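Local atomic coordinates of RNA pseudouridylate synthase domain-containing protein 1 (Homo sapiens, PDB entry 5VBB), a protein that probably acts as an RNA-binding pseudouridine synthase of the RluA family, converting uridine in RNA to pseudouridine. Residues N22-R28 against L66-G72; V95-A101 against L208-R214. All coordinates share one frame; numbering follows the deposited sequence.

Contact 1 of 2, residues N22-R28 against L66-G72; sequences NKHWDVR and LDFSTSG. With SO4 (sulfate ion), chain B.
The ammonium group of Lys23 is ringed by main-chain carbonyls: NZ donates to Thr70 O at 2.9 Å and Asp67 O at 3.1 Å across the contact, and to Val27 O (2.7 Å) and His24 O of its own segment. Extended at first and then bent at chi3 and chi4 (84° and 65°), the chain curls its tip into this ring while CE packs on Leu66 CB. Asp67 O also takes Thr70 N, from the opposite face of its plane, within the type I turn 67-70, whose first residue is Asp67, the probable catalytic aspartate. An alanine in place of Lys23 would probably leave several of these carbonyls without their donor and the turn less firmly tied to residues 24-27. Farther along, the Phe68 ring is sandwiched: the Arg28 guanidinium lies flat over one face, planes 2° apart and centres 4.2 Å, and Asp26 CA sits over the centre of the other, 3.5 Å from the centroid. Within the same turn, Ser69 grips a sulfate, probably from the crystallisation liquor, through N to O4 (2.9 Å) and OG to O3 (2.7 Å); Arg177 binds it too and forms a salt bridge with Asp67. Two backbone hydrogen bonds between Lys23 and Gly72, an antiparallel hydrogen-bonded pair, join the end of strand 18-23 to the corner before strand 73-77, while Ser71 OG is hydrogen-bonded to Arg205 and to His209 of strand 208-216.

Contact 2 of 2, residues V95-A101 against L208-R214; sequences VTKAYLA and LHAFYLR
Strands 96-101 and 208-214 pair antiparallel, interrupted by a classic beta bulge at which Phe211 and Tyr212 both face Ala98. Ala98 O takes both amides at 2.9 Å, from Phe211 N in its carbonyl plane and from Tyr212 N above that plane, and the register shifts by one residue. The tight part lies around this bulge, on the face that carries Ala98, Leu100 and Tyr212. Leu100 CD1 stands over one face of the Phe211 ring, 3.9 Å from its centroid and offset toward the rim, nearest Phe211 CD1, while Ala98 CB meets Tyr212 CB at 3.9 Å. Helix 247-256 covers this side, with Leu247 touching both Leu100 and Phe211 and Leu254 reaching Ala98. On the other face, Tyr99 has CG anti to its carbonyl carbon (chi1 -62°), which carries the ring out over Ala210 and brings CE2 to 3.7 Å from Ala210 CB. Leu208 CD1 packs on Ala101 CB and the Leu208 side chain touches helix 175-182; it is about 5 Å from that of Asp67, the probable catalytic residue. The looser part is at and just before the start of strand 96-101: partly exposed Lys97, on the Tyr99 face with Leu213, and Val95 both touch Leu213 CD1, through CG and CG1, each at 3.9 Å, and the Lys97 chain runs on extended past that methyl. On the opposite face from Lys97, Thr96 CG2 meets the Tyr212 ring at its edge. Arg214 has a salt bridge to Asp259, and Tyr212 OH also bonds to Glu223; side-on in the guanidinium plane, Arg214 NE and NH2 both donate to Tyr212 OH, NE at 2.9 Å.

Both segments of contact 1 precede those of contact 2 in the chain, and the centres of the two contacts lie about 12 Å apart. They belong to different antiparallel sheets: contact 1 ties strand 18-23 to the loop leading into strand 73-77, whereas contact 2 pairs strands 96-104 and 208-216 of the larger sheet. The join between them is direct. Ser71 O lies 2.7 Å from Ala210 N, a probable hydrogen bond, and His209 CE1 packs against Asn22 OD1 and Gly72 CA. The loop bearing Asp67 is therefore tied to the backbone of strand 208-216 at Ala210, consistent with an active site formed where the two sheets meet.

Contact 1 of 2, residues N22-R28 against L66-G72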
loop_
_atom_site.group_PDB
_atom_site.type_symbol
_atom_site.label_atom_id
_atom_site.label_comp_id
_atom_site.label_asym_id
_atom_site.label_seq_id
_atom_site.Cartn_x
_atom_site.Cartn_y
_atom_site.Cartn_z
ATOM N N ASN A 22 -1.852 11.890 -2.199
ATOM C CA ASN A 22 -2.670 10.729 -1.905
ATOM C C ASN A 22 -3.009 10.212 -3.319
ATOM O O ASN A 22 -3.926 10.699 -3.969
ATOM C CB ASN A 22 -3.902 11.121 -1.090
ATOM C CG ASN A 22 -4.806 9.971 -0.771
ATOM O OD1 ASN A 22 -4.503 8.828 -1.086
ATOM N ND2 ASN A 22 -5.922 10.245 -0.127
ATOM N N LYS A 23 -2.131 9.379 -3.860
ATOM C CA LYS A 23 -2.223 8.938 -5.248
ATOM C C LYS A 23 -3.526 8.196 -5.481
ATOM O O LYS A 23 -3.958 7.429 -4.646
ATOM C CB LYS A 23 -1.026 8.029 -5.642
ATOM C CG LYS A 23 -0.976 7.682 -7.137
ATOM C CD LYS A 23 0.149 6.700 -7.471
ATOM C CE LYS A 23 -0.132 5.235 -7.277
ATOM N NZ LYS A 23 -1.170 4.671 -8.157
ATOM N N HIS A 24 -4.140 8.434 -6.610
ATOM C CA HIS A 24 -5.402 7.815 -6.929
ATOM C C HIS A 24 -5.133 6.372 -7.370
ATOM O O HIS A 24 -4.047 6.063 -7.896
ATOM C CB HIS A 24 -6.073 8.619 -8.050
ATOM C CG HIS A 24 -7.536 8.361 -8.213
ATOM N ND1 HIS A 24 -8.003 7.237 -8.876
ATOM C CD2 HIS A 24 -8.593 9.113 -7.838
ATOM C CE1 HIS A 24 -9.321 7.344 -8.891
ATOM N NE2 HIS A 24 -9.723 8.449 -8.271
ATOM N N TRP A 25 -6.095 5.484 -7.109
ATOM C CA TRP A 25 -6.009 4.089 -7.561
ATOM C C TRP A 25 -6.021 4.095 -9.120
ATOM O O TRP A 25 -6.607 4.991 -9.736
ATOM C CB TRP A 25 -7.167 3.218 -7.010
ATOM C CG TRP A 25 -8.541 3.793 -7.200
ATOM C CD1 TRP A 25 -9.168 4.700 -6.395
ATOM C CD2 TRP A 25 -9.426 3.557 -8.300
ATOM N NE1 TRP A 25 -10.374 5.057 -6.931
ATOM C CE2 TRP A 25 -10.573 4.355 -8.092
ATOM C CE3 TRP A 25 -9.378 2.720 -9.424
ATOM C CZ2 TRP A 25 -11.667 4.334 -8.963
ATOM C CZ3 TRP A 25 -10.463 2.701 -10.297
ATOM C CH2 TRP A 25 -11.592 3.502 -10.067
ATOM N N ASP A 26 -5.314 3.154 -9.735
ATOM C CA ASP A 26 -5.231 2.999 -11.196
ATOM C C ASP A 26 -4.710 4.261 -11.867
ATOM O O ASP A 26 -5.271 4.739 -12.854
ATOM C CB ASP A 26 -6.554 2.538 -11.831
ATOM C CG ASP A 26 -6.888 1.092 -11.586
ATOM O OD1 ASP A 26 -6.256 0.480 -10.714
ATOM O OD2 ASP A 26 -7.897 0.606 -12.156
ATOM N N VAL A 27 -3.605 4.777 -11.335
ATOM C CA VAL A 27 -2.880 5.905 -11.906
ATOM C C VAL A 27 -1.405 5.544 -11.851
ATOM O O VAL A 27 -0.895 5.223 -10.798
ATOM C CB VAL A 27 -3.182 7.252 -11.210
ATOM C CG1 VAL A 27 -2.221 8.334 -11.701
ATOM C CG2 VAL A 27 -4.627 7.673 -11.471
ATOM N N ARG A 28 -0.719 5.633 -12.982
ATOM C CA ARG A 28 0.695 5.312 -13.104
ATOM C C ARG A 28 1.584 6.500 -12.763
ATOM O O ARG A 28 1.252 7.623 -13.107
ATOM C CB ARG A 28 0.978 4.886 -14.561
ATOM C CG ARG A 28 2.200 3.972 -14.688
ATOM C CD ARG A 28 2.242 3.312 -16.047
ATOM N NE ARG A 28 0.939 2.753 -16.430
ATOM C CZ ARG A 28 0.442 1.588 -16.020
ATOM N NH1 ARG A 28 1.151 0.794 -15.222
ATOM N NH2 ARG A 28 -0.754 1.189 -16.434
ATOM N N LEU A 66 4.862 3.555 -6.057
ATOM C CA LEU A 66 3.596 3.020 -5.574
ATOM C C LEU A 66 2.969 2.374 -6.796
ATOM O O LEU A 66 2.965 2.995 -7.842
ATOM C CB LEU A 66 2.764 4.176 -5.018
ATOM C CG LEU A 66 1.832 3.910 -3.884
ATOM C CD1 LEU A 66 2.546 3.218 -2.727
ATOM C CD2 LEU A 66 1.221 5.203 -3.427
ATOM N N ASP A 67 2.523 1.119 -6.703
ATOM C CA ASP A 67 1.956 0.402 -7.852
ATOM C C ASP A 67 0.761 1.181 -8.451
ATOM O O ASP A 67 0.033 1.870 -7.712
ATOM C CB ASP A 67 1.433 -1.010 -7.454
ATOM C CG ASP A 67 2.406 -2.054 -6.923
ATOM O OD1 ASP A 67 3.613 -1.961 -7.259
ATOM O OD2 ASP A 67 1.917 -3.077 -6.255
ATOM N N PHE A 68 0.541 1.016 -9.777
ATOM C CA PHE A 68 -0.602 1.554 -10.543
ATOM C C PHE A 68 -1.931 1.356 -9.810
ATOM O O PHE A 68 -2.654 2.319 -9.600
ATOM C CB PHE A 68 -0.702 0.855 -11.920
ATOM C CG PHE A 68 -1.896 1.246 -12.761
ATOM C CD1 PHE A 68 -1.925 2.455 -13.435
ATOM C CD2 PHE A 68 -2.983 0.395 -12.899
ATOM C CE1 PHE A 68 -3.026 2.819 -14.207
ATOM C CE2 PHE A 68 -4.065 0.749 -13.699
ATOM C CZ PHE A 68 -4.086 1.955 -14.335
ATOM N N SER A 69 -2.234 0.107 -9.393
ATOM C CA SER A 69 -3.510 -0.224 -8.766
ATOM C C SER A 69 -3.625 0.182 -7.297
ATOM O O SER A 69 -4.737 0.195 -6.762
ATOM C CB SER A 69 -3.802 -1.711 -8.897
ATOM O OG SER A 69 -3.895 -2.048 -10.272
ATOM N N THR A 70 -2.549 0.599 -6.673
ATOM C CA THR A 70 -2.580 0.992 -5.275
ATOM C C THR A 70 -2.770 2.484 -5.143
ATOM O O THR A 70 -2.173 3.240 -5.893
ATOM C CB THR A 70 -1.265 0.494 -4.620
ATOM O OG1 THR A 70 -1.276 -0.921 -4.739
ATOM C CG2 THR A 70 -1.121 0.888 -3.157
ATOM N N SER A 71 -3.586 2.919 -4.155
ATOM C CA SER A 71 -3.728 4.343 -3.857
ATOM C C SER A 71 -2.846 4.728 -2.657
ATOM O O SER A 71 -2.323 3.870 -1.945
ATOM C CB SER A 71 -5.186 4.672 -3.533
ATOM O OG SER A 71 -5.717 3.847 -2.504
ATOM N N GLY A 72 -2.690 6.015 -2.416
ATOM C CA GLY A 72 -2.029 6.468 -1.206
ATOM C C GLY A 72 -0.779 7.298 -1.272
ATOM O O GLY A 72 -0.426 7.863 -2.320
HETATM S S SO4 B . -0.482 -3.185 -10.921
HETATM O O1 SO4 B . -0.117 -4.524 -10.433
HETATM O O2 SO4 B . 0.561 -2.753 -11.860
HETATM O O3 SO4 B . -1.779 -3.195 -11.565
HETATM O O4 SO4 B . -0.584 -2.260 -9.797
HETATM O O HOH W 1 -7.118 -0.121 -8.027
#

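Contact 2 of 2, residues V95-A101 against L208-R214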
loop_
_atom_site.group_PDB
_atom_site.type_symbol
_atom_site.label_atom_id
_atom_site.label_comp_id
_atom_site.label_asym_id
_atom_site.label_seq_id
_atom_site.Cartn_x
_atom_site.Cartn_y
_atom_site.Cartn_z
ATOM N N VAL A 95 12.893 4.172 6.578
ATOM C CA VAL A 95 11.504 4.637 6.320
ATOM C C VAL A 95 10.491 3.707 6.957
ATOM O O VAL A 95 10.701 2.497 6.981
ATOM C CB VAL A 95 11.280 4.770 4.799
ATOM C CG1 VAL A 95 9.803 4.994 4.426
ATOM C CG2 VAL A 95 12.176 5.872 4.243
ATOM N N THR A 96 9.379 4.276 7.484
ATOM C CA THR A 96 8.279 3.501 8.054
ATOM C C THR A 96 7.070 3.650 7.120
ATOM O O THR A 96 6.735 4.763 6.709
ATOM C CB THR A 96 7.950 3.955 9.466
ATOM O OG1 THR A 96 9.120 3.829 10.250
ATOM C CG2 THR A 96 6.833 3.135 10.107
ATOM N N LYS A 97 6.413 2.529 6.797
ATOM C CA LYS A 97 5.225 2.536 5.963
ATOM C C LYS A 97 4.183 1.606 6.511
ATOM O O LYS A 97 4.535 0.561 7.027
ATOM C CB LYS A 97 5.556 2.018 4.551
ATOM C CG LYS A 97 6.615 2.750 3.779
ATOM C CD LYS A 97 6.547 2.368 2.299
ATOM C CE LYS A 97 7.711 2.894 1.505
ATOM N NZ LYS A 97 7.782 2.313 0.136
ATOM N N ALA A 98 2.898 1.953 6.352
ATOM C CA ALA A 98 1.782 1.078 6.663
ATOM C C ALA A 98 0.686 1.285 5.642
ATOM O O ALA A 98 0.545 2.368 5.033
ATOM C CB ALA A 98 1.261 1.284 8.086
ATOM N N TYR A 99 -0.069 0.225 5.406
ATOM C CA TYR A 99 -1.119 0.214 4.410
ATOM C C TYR A 99 -2.373 -0.290 5.019
ATOM O O TYR A 99 -2.325 -1.036 5.992
ATOM C CB TYR A 99 -0.765 -0.762 3.269
ATOM C CG TYR A 99 0.480 -0.434 2.497
ATOM C CD1 TYR A 99 1.735 -0.507 3.096
ATOM C CD2 TYR A 99 0.415 -0.051 1.156
ATOM C CE1 TYR A 99 2.884 -0.144 2.408
ATOM C CE2 TYR A 99 1.571 0.264 0.442
ATOM C CZ TYR A 99 2.801 0.223 1.080
ATOM O OH TYR A 99 3.963 0.447 0.414
ATOM N N LEU A 100 -3.494 0.032 4.384
ATOM C CA LEU A 100 -4.789 -0.522 4.714
ATOM C C LEU A 100 -5.187 -1.385 3.553
ATOM O O LEU A 100 -4.843 -1.067 2.406
ATOM C CB LEU A 100 -5.844 0.580 4.876
ATOM C CG LEU A 100 -5.643 1.519 6.037
ATOM C CD1 LEU A 100 -6.593 2.668 5.963
ATOM C CD2 LEU A 100 -5.790 0.801 7.380
ATOM N N ALA A 101 -6.010 -2.418 3.819
ATOM C CA ALA A 101 -6.517 -3.278 2.765
ATOM C C ALA A 101 -7.771 -3.963 3.168
ATOM O O ALA A 101 -8.007 -4.150 4.360
ATOM C CB ALA A 101 -5.481 -4.331 2.391
ATOM N N LEU A 208 -6.141 -1.783 -1.757
ATOM C CA LEU A 208 -4.854 -1.630 -1.093
ATOM C C LEU A 208 -4.549 -0.158 -1.158
ATOM O O LEU A 208 -4.713 0.425 -2.214
ATOM C CB LEU A 208 -3.755 -2.488 -1.770
ATOM C CG LEU A 208 -2.369 -2.443 -1.128
ATOM C CD1 LEU A 208 -2.409 -3.001 0.303
ATOM C CD2 LEU A 208 -1.385 -3.294 -1.909
ATOM N N HIS A 209 -4.169 0.449 -0.011
ATOM C CA HIS A 209 -3.968 1.866 0.133
ATOM C C HIS A 209 -2.756 2.136 1.018
ATOM O O HIS A 209 -2.679 1.596 2.123
ATOM C CB HIS A 209 -5.209 2.454 0.831
ATOM C CG HIS A 209 -5.138 3.930 1.056
ATOM N ND1 HIS A 209 -5.180 4.827 -0.005
ATOM C CD2 HIS A 209 -5.018 4.630 2.220
ATOM C CE1 HIS A 209 -5.086 6.033 0.538
ATOM N NE2 HIS A 209 -5.006 5.961 1.877
ATOM N N ALA A 210 -1.831 2.950 0.545
ATOM C CA ALA A 210 -0.641 3.322 1.332
ATOM C C ALA A 210 -1.099 4.412 2.270
ATOM O O ALA A 210 -1.345 5.535 1.866
ATOM C CB ALA A 210 0.471 3.796 0.402
ATOM N N PHE A 211 -1.227 4.065 3.530
ATOM C CA PHE A 211 -1.852 4.888 4.552
ATOM C C PHE A 211 -0.896 5.750 5.342
ATOM O O PHE A 211 -1.112 6.947 5.443
ATOM C CB PHE A 211 -2.594 3.920 5.491
ATOM C CG PHE A 211 -3.254 4.500 6.708
ATOM C CD1 PHE A 211 -4.321 5.384 6.580
ATOM C CD2 PHE A 211 -2.959 4.005 7.965
ATOM C CE1 PHE A 211 -5.067 5.767 7.700
ATOM C CE2 PHE A 211 -3.633 4.460 9.078
ATOM C CZ PHE A 211 -4.718 5.290 8.940
ATOM N N TYR A 212 0.166 5.169 5.877
ATOM C CA TYR A 212 1.098 5.838 6.752
ATOM C C TYR A 212 2.473 5.838 6.106
ATOM O O TYR A 212 2.886 4.832 5.532
ATOM C CB TYR A 212 1.117 5.137 8.115
ATOM C CG TYR A 212 2.084 5.771 9.087
ATOM C CD1 TYR A 212 1.733 6.906 9.814
ATOM C CD2 TYR A 212 3.357 5.244 9.276
ATOM C CE1 TYR A 212 2.665 7.556 10.625
ATOM C CE2 TYR A 212 4.274 5.857 10.119
ATOM C CZ TYR A 212 3.919 6.989 10.819
ATOM O OH TYR A 212 4.868 7.531 11.646
ATOM N N LEU A 213 3.150 6.971 6.149
ATOM C CA LEU A 213 4.492 7.084 5.578
ATOM C C LEU A 213 5.314 8.042 6.433
ATOM O O LEU A 213 4.837 9.102 6.785
ATOM C CB LEU A 213 4.405 7.550 4.116
ATOM C CG LEU A 213 5.717 7.893 3.369
ATOM C CD1 LEU A 213 6.528 6.627 3.071
ATOM C CD2 LEU A 213 5.405 8.665 2.064
ATOM N N ARG A 214 6.498 7.628 6.849
ATOM C CA ARG A 214 7.390 8.453 7.647
ATOM C C ARG A 214 8.766 8.344 7.039
ATOM O O ARG A 214 9.275 7.236 6.947
ATOM C CB ARG A 214 7.422 7.996 9.094
ATOM C CG ARG A 214 8.130 8.991 10.025
ATOM C CD ARG A 214 8.710 8.311 11.260
ATOM N NE ARG A 214 7.701 7.586 12.017
ATOM C CZ ARG A 214 7.938 6.721 13.003
ATOM N NH1 ARG A 214 9.184 6.456 13.384
ATOM N NH2 ARG A 214 6.935 6.120 13.615
#